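Local coordinates for CRISPR-associated endonuclease C2c1 (PDB 5U31), which cuts double-stranded DNA that carries a PAM and matches its bound guide RNA, serving as a CRISPR-Cas12b endonuclease in bacterial antiviral defence, at residues Q119-D131 against A213-I226. The protein carries 3 engineered substitutions. Sequence-based numbering, arbitrary orientation.
Sequences QQIARKFLSPLAD and AVRTWDRDMFQQAI. With nucleotides of chain C; nucleotides of chain D.
Leu126 and Phe222 overlap head to tail where helices 118-130 and 216-257 cross, their segment axes 8.7 Å apart at 126°. Both side chains leave the backbone with CG anti to N (chi1 -167° for Phe222), which lays CD1 of Leu126 over one face of the Phe222 ring, 4.0 Å from its centroid, in a CH-pi contact; Ile226 CG1, from the same helix as the ring, lies above the rim of the opposite face. The other leucine branch, CD2, packs on Val214 CG1 at 3.7 Å. The small Ala122 lets the backbones draw together, its CB lying 3.6 Å from Gln223 CA.

Towards the DNA the interface turns polar. The Arg123 and Arg219 chains run nearly perpendicular, yet their guanidinium planes differ by only 17°, with Arg219 CD over a face of the Arg123 group. Nearby DNA phosphates probably offset their like charges, and Arg123 NH1 makes a weak hydrogen bond to a thymine O4. Ser127 OG lies 2.9 Å from Arg219 NH2, near the guanidinium plane. Backbone N atoms of Ala213 and Val214 both donate hydrogen bonds to OP1 of DG5 of chain D, at 2.9 and 3.1 Å, while Gln119 and Gln223 each reach a DNA phosphate through NE2. In the REC1 domain, this apolar helix crossing backs residues 119-123, which bind the PAM beside Asn401 of the WED-II domain.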
# COMPACT_ATOMS: atom_id res chain seq x y z
N GLN A 119 26.30 -12.36 4.70
CA GLN A 119 26.81 -13.19 5.79
C GLN A 119 28.23 -13.67 5.49
O GLN A 119 29.14 -13.51 6.30
CB GLN A 119 25.90 -14.39 6.03
CG GLN A 119 24.67 -14.13 6.86
CD GLN A 119 23.86 -15.39 7.05
OE1 GLN A 119 24.12 -16.41 6.40
NE2 GLN A 119 22.90 -15.34 7.96
N GLN A 120 28.42 -14.30 4.33
CA GLN A 120 29.68 -14.98 4.05
C GLN A 120 30.76 -14.05 3.52
O GLN A 120 31.94 -14.40 3.60
CB GLN A 120 29.45 -16.13 3.08
CG GLN A 120 28.41 -17.13 3.57
CD GLN A 120 28.36 -18.41 2.76
OE1 GLN A 120 29.27 -18.70 1.97
NE2 GLN A 120 27.30 -19.17 2.94
N ILE A 121 30.39 -12.88 2.98
CA ILE A 121 31.41 -11.92 2.56
C ILE A 121 32.04 -11.25 3.77
O ILE A 121 33.26 -11.09 3.83
CB ILE A 121 30.81 -10.89 1.58
CG1 ILE A 121 30.46 -11.55 0.26
CG2 ILE A 121 31.81 -9.78 1.31
CD1 ILE A 121 31.66 -11.98 -0.52
N ALA A 122 31.22 -10.86 4.75
CA ALA A 122 31.76 -10.25 5.96
C ALA A 122 32.61 -11.24 6.75
O ALA A 122 33.66 -10.87 7.29
CB ALA A 122 30.63 -9.71 6.82
N ARG A 123 32.18 -12.50 6.84
CA ARG A 123 33.00 -13.51 7.50
C ARG A 123 34.32 -13.72 6.78
O ARG A 123 35.35 -13.99 7.40
CB ARG A 123 32.26 -14.85 7.58
CG ARG A 123 31.19 -14.92 8.62
CD ARG A 123 31.76 -15.26 9.95
NE ARG A 123 30.85 -14.85 11.01
CZ ARG A 123 31.12 -14.98 12.30
NH1 ARG A 123 32.26 -15.52 12.67
NH2 ARG A 123 30.24 -14.57 13.20
N LYS A 124 34.30 -13.61 5.45
CA LYS A 124 35.47 -14.01 4.68
C LYS A 124 36.58 -12.97 4.79
O LYS A 124 37.76 -13.32 4.75
CB LYS A 124 35.07 -14.25 3.23
CG LYS A 124 36.14 -14.82 2.33
CD LYS A 124 35.57 -15.07 0.95
CE LYS A 124 36.62 -15.62 0.00
NZ LYS A 124 36.08 -15.83 -1.36
N PHE A 125 36.22 -11.70 4.96
CA PHE A 125 37.15 -10.61 4.73
C PHE A 125 37.55 -9.81 5.96
O PHE A 125 38.62 -9.19 5.95
CB PHE A 125 36.58 -9.63 3.69
CG PHE A 125 36.70 -10.10 2.28
CD1 PHE A 125 35.66 -10.76 1.65
CD2 PHE A 125 37.87 -9.87 1.56
CE1 PHE A 125 35.77 -11.19 0.34
CE2 PHE A 125 37.99 -10.30 0.26
CZ PHE A 125 36.94 -10.96 -0.35
N LEU A 126 36.74 -9.80 7.02
CA LEU A 126 37.03 -8.91 8.14
C LEU A 126 38.41 -9.21 8.72
O LEU A 126 39.21 -8.29 8.94
CB LEU A 126 35.96 -9.03 9.22
CG LEU A 126 36.19 -8.08 10.40
CD1 LEU A 126 36.36 -6.66 9.90
CD2 LEU A 126 35.04 -8.14 11.39
N SER A 127 38.71 -10.48 8.97
CA SER A 127 40.03 -10.81 9.52
C SER A 127 41.14 -10.57 8.50
O SER A 127 42.11 -9.89 8.85
CB SER A 127 40.02 -12.25 10.05
OG SER A 127 39.71 -12.27 11.44
N PRO A 128 41.06 -11.07 7.26
CA PRO A 128 42.13 -10.74 6.30
C PRO A 128 42.32 -9.25 6.07
O PRO A 128 43.42 -8.83 5.72
CB PRO A 128 41.67 -11.45 5.02
CG PRO A 128 40.83 -12.57 5.49
CD PRO A 128 40.10 -12.03 6.68
N LEU A 129 41.28 -8.44 6.27
CA LEU A 129 41.43 -7.00 6.08
C LEU A 129 41.76 -6.25 7.36
O LEU A 129 42.16 -5.08 7.29
CB LEU A 129 40.17 -6.41 5.45
CG LEU A 129 39.73 -6.91 4.07
CD1 LEU A 129 38.45 -6.21 3.67
CD2 LEU A 129 40.81 -6.68 3.04
N ALA A 130 41.61 -6.86 8.53
CA ALA A 130 41.88 -6.15 9.78
C ALA A 130 42.82 -6.88 10.72
O ALA A 130 43.36 -6.23 11.63
CB ALA A 130 40.57 -5.86 10.52
N ASP A 131 43.04 -8.17 10.55
CA ASP A 131 43.94 -8.93 11.41
C ASP A 131 45.34 -8.89 10.82
O ASP A 131 45.54 -9.27 9.66
CB ASP A 131 43.45 -10.37 11.56
CG ASP A 131 44.09 -11.08 12.73
OD1 ASP A 131 43.33 -11.61 13.57
OD2 ASP A 131 45.33 -11.11 12.81
N ALA A 213 42.25 -10.98 17.19
CA ALA A 213 42.27 -9.55 16.91
C ALA A 213 40.89 -8.94 16.77
O ALA A 213 40.77 -7.71 16.93
CB ALA A 213 43.06 -9.26 15.63
N VAL A 214 39.86 -9.73 16.51
CA VAL A 214 38.51 -9.24 16.22
C VAL A 214 37.56 -9.76 17.28
O VAL A 214 37.61 -10.93 17.67
CB VAL A 214 38.06 -9.68 14.81
CG1 VAL A 214 36.64 -9.23 14.54
CG2 VAL A 214 38.99 -9.14 13.75
N ARG A 215 36.68 -8.88 17.77
CA ARG A 215 35.63 -9.25 18.71
C ARG A 215 34.31 -9.46 17.98
O ARG A 215 34.09 -8.92 16.89
CB ARG A 215 35.47 -8.18 19.78
CG ARG A 215 36.67 -8.03 20.68
CD ARG A 215 36.44 -6.96 21.72
NE ARG A 215 37.50 -6.93 22.72
CZ ARG A 215 38.64 -6.28 22.58
NH1 ARG A 215 38.88 -5.59 21.47
NH2 ARG A 215 39.55 -6.31 23.54
N THR A 216 33.43 -10.24 18.60
CA THR A 216 32.13 -10.52 17.99
C THR A 216 31.37 -9.24 17.68
O THR A 216 30.59 -9.19 16.72
CB THR A 216 31.28 -11.42 18.89
OG1 THR A 216 30.96 -10.72 20.10
CG2 THR A 216 32.02 -12.69 19.23
N TRP A 217 31.58 -8.19 18.48
CA TRP A 217 30.94 -6.91 18.20
C TRP A 217 31.38 -6.37 16.85
O TRP A 217 30.57 -5.82 16.10
CB TRP A 217 31.25 -5.92 19.33
CG TRP A 217 31.13 -6.51 20.70
CD1 TRP A 217 32.14 -6.94 21.50
CD2 TRP A 217 29.92 -6.76 21.43
NE1 TRP A 217 31.64 -7.43 22.68
CE2 TRP A 217 30.28 -7.33 22.66
CE3 TRP A 217 28.56 -6.54 21.15
CZ2 TRP A 217 29.34 -7.69 23.62
CZ3 TRP A 217 27.63 -6.90 22.11
CH2 TRP A 217 28.02 -7.47 23.33
N ASP A 218 32.67 -6.52 16.52
CA ASP A 218 33.17 -6.08 15.22
C ASP A 218 32.56 -6.89 14.08
O ASP A 218 32.32 -6.36 12.99
CB ASP A 218 34.69 -6.19 15.16
CG ASP A 218 35.37 -5.50 16.30
OD1 ASP A 218 35.85 -6.19 17.22
OD2 ASP A 218 35.44 -4.25 16.27
N ARG A 219 32.34 -8.19 14.30
CA ARG A 219 31.80 -9.02 13.24
C ARG A 219 30.35 -8.67 12.94
O ARG A 219 29.91 -8.75 11.79
CB ARG A 219 31.95 -10.49 13.61
CG ARG A 219 33.40 -10.92 13.66
CD ARG A 219 33.58 -12.38 13.29
NE ARG A 219 34.84 -12.61 12.60
CZ ARG A 219 36.02 -12.74 13.22
NH1 ARG A 219 36.09 -12.65 14.54
NH2 ARG A 219 37.12 -12.95 12.51
N ASP A 220 29.59 -8.25 13.97
CA ASP A 220 28.26 -7.71 13.75
C ASP A 220 28.32 -6.40 12.97
O ASP A 220 27.64 -6.23 11.96
CB ASP A 220 27.56 -7.52 15.10
CG ASP A 220 26.18 -6.88 14.97
OD1 ASP A 220 25.58 -6.96 13.88
OD2 ASP A 220 25.71 -6.31 15.97
N MSE A 221 29.15 -5.47 13.43
CA MSE A 221 29.30 -4.19 12.77
C MSE A 221 29.65 -4.32 11.29
O MSE A 221 29.12 -3.60 10.46
CB MSE A 221 30.37 -3.36 13.46
CG MSE A 221 30.05 -3.03 14.88
SE MSE A 221 31.67 -2.49 15.79
CE MSE A 221 30.94 -2.16 17.56
N PHE A 222 30.54 -5.25 10.97
CA PHE A 222 31.02 -5.36 9.60
C PHE A 222 29.95 -5.94 8.68
O PHE A 222 29.77 -5.45 7.56
CB PHE A 222 32.29 -6.21 9.55
CG PHE A 222 33.02 -6.12 8.25
CD1 PHE A 222 33.59 -4.93 7.84
CD2 PHE A 222 33.14 -7.24 7.44
CE1 PHE A 222 34.26 -4.85 6.64
CE2 PHE A 222 33.81 -7.16 6.24
CZ PHE A 222 34.37 -5.97 5.84
N GLN A 223 29.22 -6.96 9.14
CA GLN A 223 28.15 -7.51 8.31
C GLN A 223 27.10 -6.45 8.01
O GLN A 223 26.64 -6.34 6.86
CB GLN A 223 27.50 -8.71 8.99
CG GLN A 223 26.37 -9.29 8.16
CD GLN A 223 25.72 -10.51 8.78
OE1 GLN A 223 26.29 -11.15 9.66
NE2 GLN A 223 24.51 -10.82 8.33
N GLN A 224 26.71 -5.66 9.01
CA GLN A 224 25.66 -4.67 8.79
C GLN A 224 26.12 -3.55 7.86
O GLN A 224 25.27 -2.85 7.29
CB GLN A 224 25.19 -4.10 10.13
CG GLN A 224 24.38 -5.11 10.94
CD GLN A 224 23.66 -4.49 12.12
OE1 GLN A 224 22.70 -3.74 11.95
NE2 GLN A 224 24.12 -4.81 13.33
N ALA A 225 27.43 -3.38 7.69
CA ALA A 225 27.94 -2.42 6.72
C ALA A 225 27.90 -3.00 5.31
O ALA A 225 27.58 -2.29 4.36
CB ALA A 225 29.37 -2.02 7.09
N ILE A 226 28.23 -4.28 5.18
CA ILE A 226 28.10 -4.96 3.90
C ILE A 226 26.65 -4.96 3.43
O ILE A 226 26.36 -4.69 2.26
CB ILE A 226 28.66 -6.39 4.01
CG1 ILE A 226 30.14 -6.37 4.39
CG2 ILE A 226 28.48 -7.13 2.71
CD1 ILE A 226 31.05 -5.86 3.30
P DG C 21 18.86 -15.48 12.73
OP1 DG C 21 17.44 -15.73 12.41
OP2 DG C 21 19.45 -16.06 13.96
O5' DG C 21 19.74 -16.01 11.52
C5' DG C 21 21.12 -16.30 11.71
C4' DG C 21 21.50 -17.52 10.89
O4' DG C 21 22.52 -17.17 9.92
C3' DG C 21 22.05 -18.70 11.68
O3' DG C 21 21.34 -19.86 11.33
C2' DG C 21 23.51 -18.79 11.25
C1' DG C 21 23.44 -18.23 9.85
N9 DG C 21 24.69 -17.70 9.34
C8 DG C 21 25.25 -16.48 9.62
N7 DG C 21 26.38 -16.27 9.00
C5 DG C 21 26.57 -17.43 8.26
C6 DG C 21 27.63 -17.78 7.38
O6 DG C 21 28.63 -17.12 7.08
N1 DG C 21 27.44 -19.05 6.84
C2 DG C 21 26.37 -19.87 7.10
N2 DG C 21 26.36 -21.05 6.48
N3 DG C 21 25.37 -19.54 7.91
C4 DG C 21 25.54 -18.32 8.45
P DC D 8 35.28 -23.64 1.48
OP1 DC D 8 36.03 -24.59 0.64
OP2 DC D 8 35.01 -22.28 0.98
O5' DC D 8 33.88 -24.33 1.81
C5' DC D 8 33.19 -23.97 2.98
C4' DC D 8 31.82 -24.60 2.99
O4' DC D 8 31.04 -23.99 4.05
C3' DC D 8 31.01 -24.37 1.72
O3' DC D 8 30.03 -25.39 1.57
C2' DC D 8 30.37 -23.01 1.99
C1' DC D 8 30.14 -23.05 3.50
N1 DC D 8 30.38 -21.73 4.16
C2 DC D 8 29.36 -21.15 4.92
O2 DC D 8 28.28 -21.75 5.04
N3 DC D 8 29.58 -19.95 5.50
C4 DC D 8 30.76 -19.34 5.35
N4 DC D 8 30.94 -18.15 5.94
C5 DC D 8 31.81 -19.91 4.57
C6 DC D 8 31.57 -21.10 4.00
P DG D 5 39.35 -13.76 15.85
OP1 DG D 5 40.38 -12.69 15.82
OP2 DG D 5 37.94 -13.44 15.56
O5' DG D 5 39.80 -14.85 14.79
C5' DG D 5 41.12 -15.29 14.76
C4' DG D 5 41.28 -16.39 13.75
O4' DG D 5 40.28 -17.41 14.00
C3' DG D 5 41.09 -15.96 12.30
O3' DG D 5 42.02 -16.65 11.51
C2' DG D 5 39.65 -16.39 11.99
C1' DG D 5 39.53 -17.65 12.83
N9 DG D 5 38.16 -17.97 13.24
C8 DG D 5 37.23 -17.10 13.75
N7 DG D 5 36.09 -17.67 14.03
C5 DG D 5 36.28 -19.00 13.69
C6 DG D 5 35.39 -20.10 13.78
O6 DG D 5 34.22 -20.11 14.20
N1 DG D 5 35.99 -21.28 13.33
C2 DG D 5 37.27 -21.38 12.86
N2 DG D 5 37.66 -22.60 12.47
N3 DG D 5 38.11 -20.36 12.77
C4 DG D 5 37.55 -19.20 13.20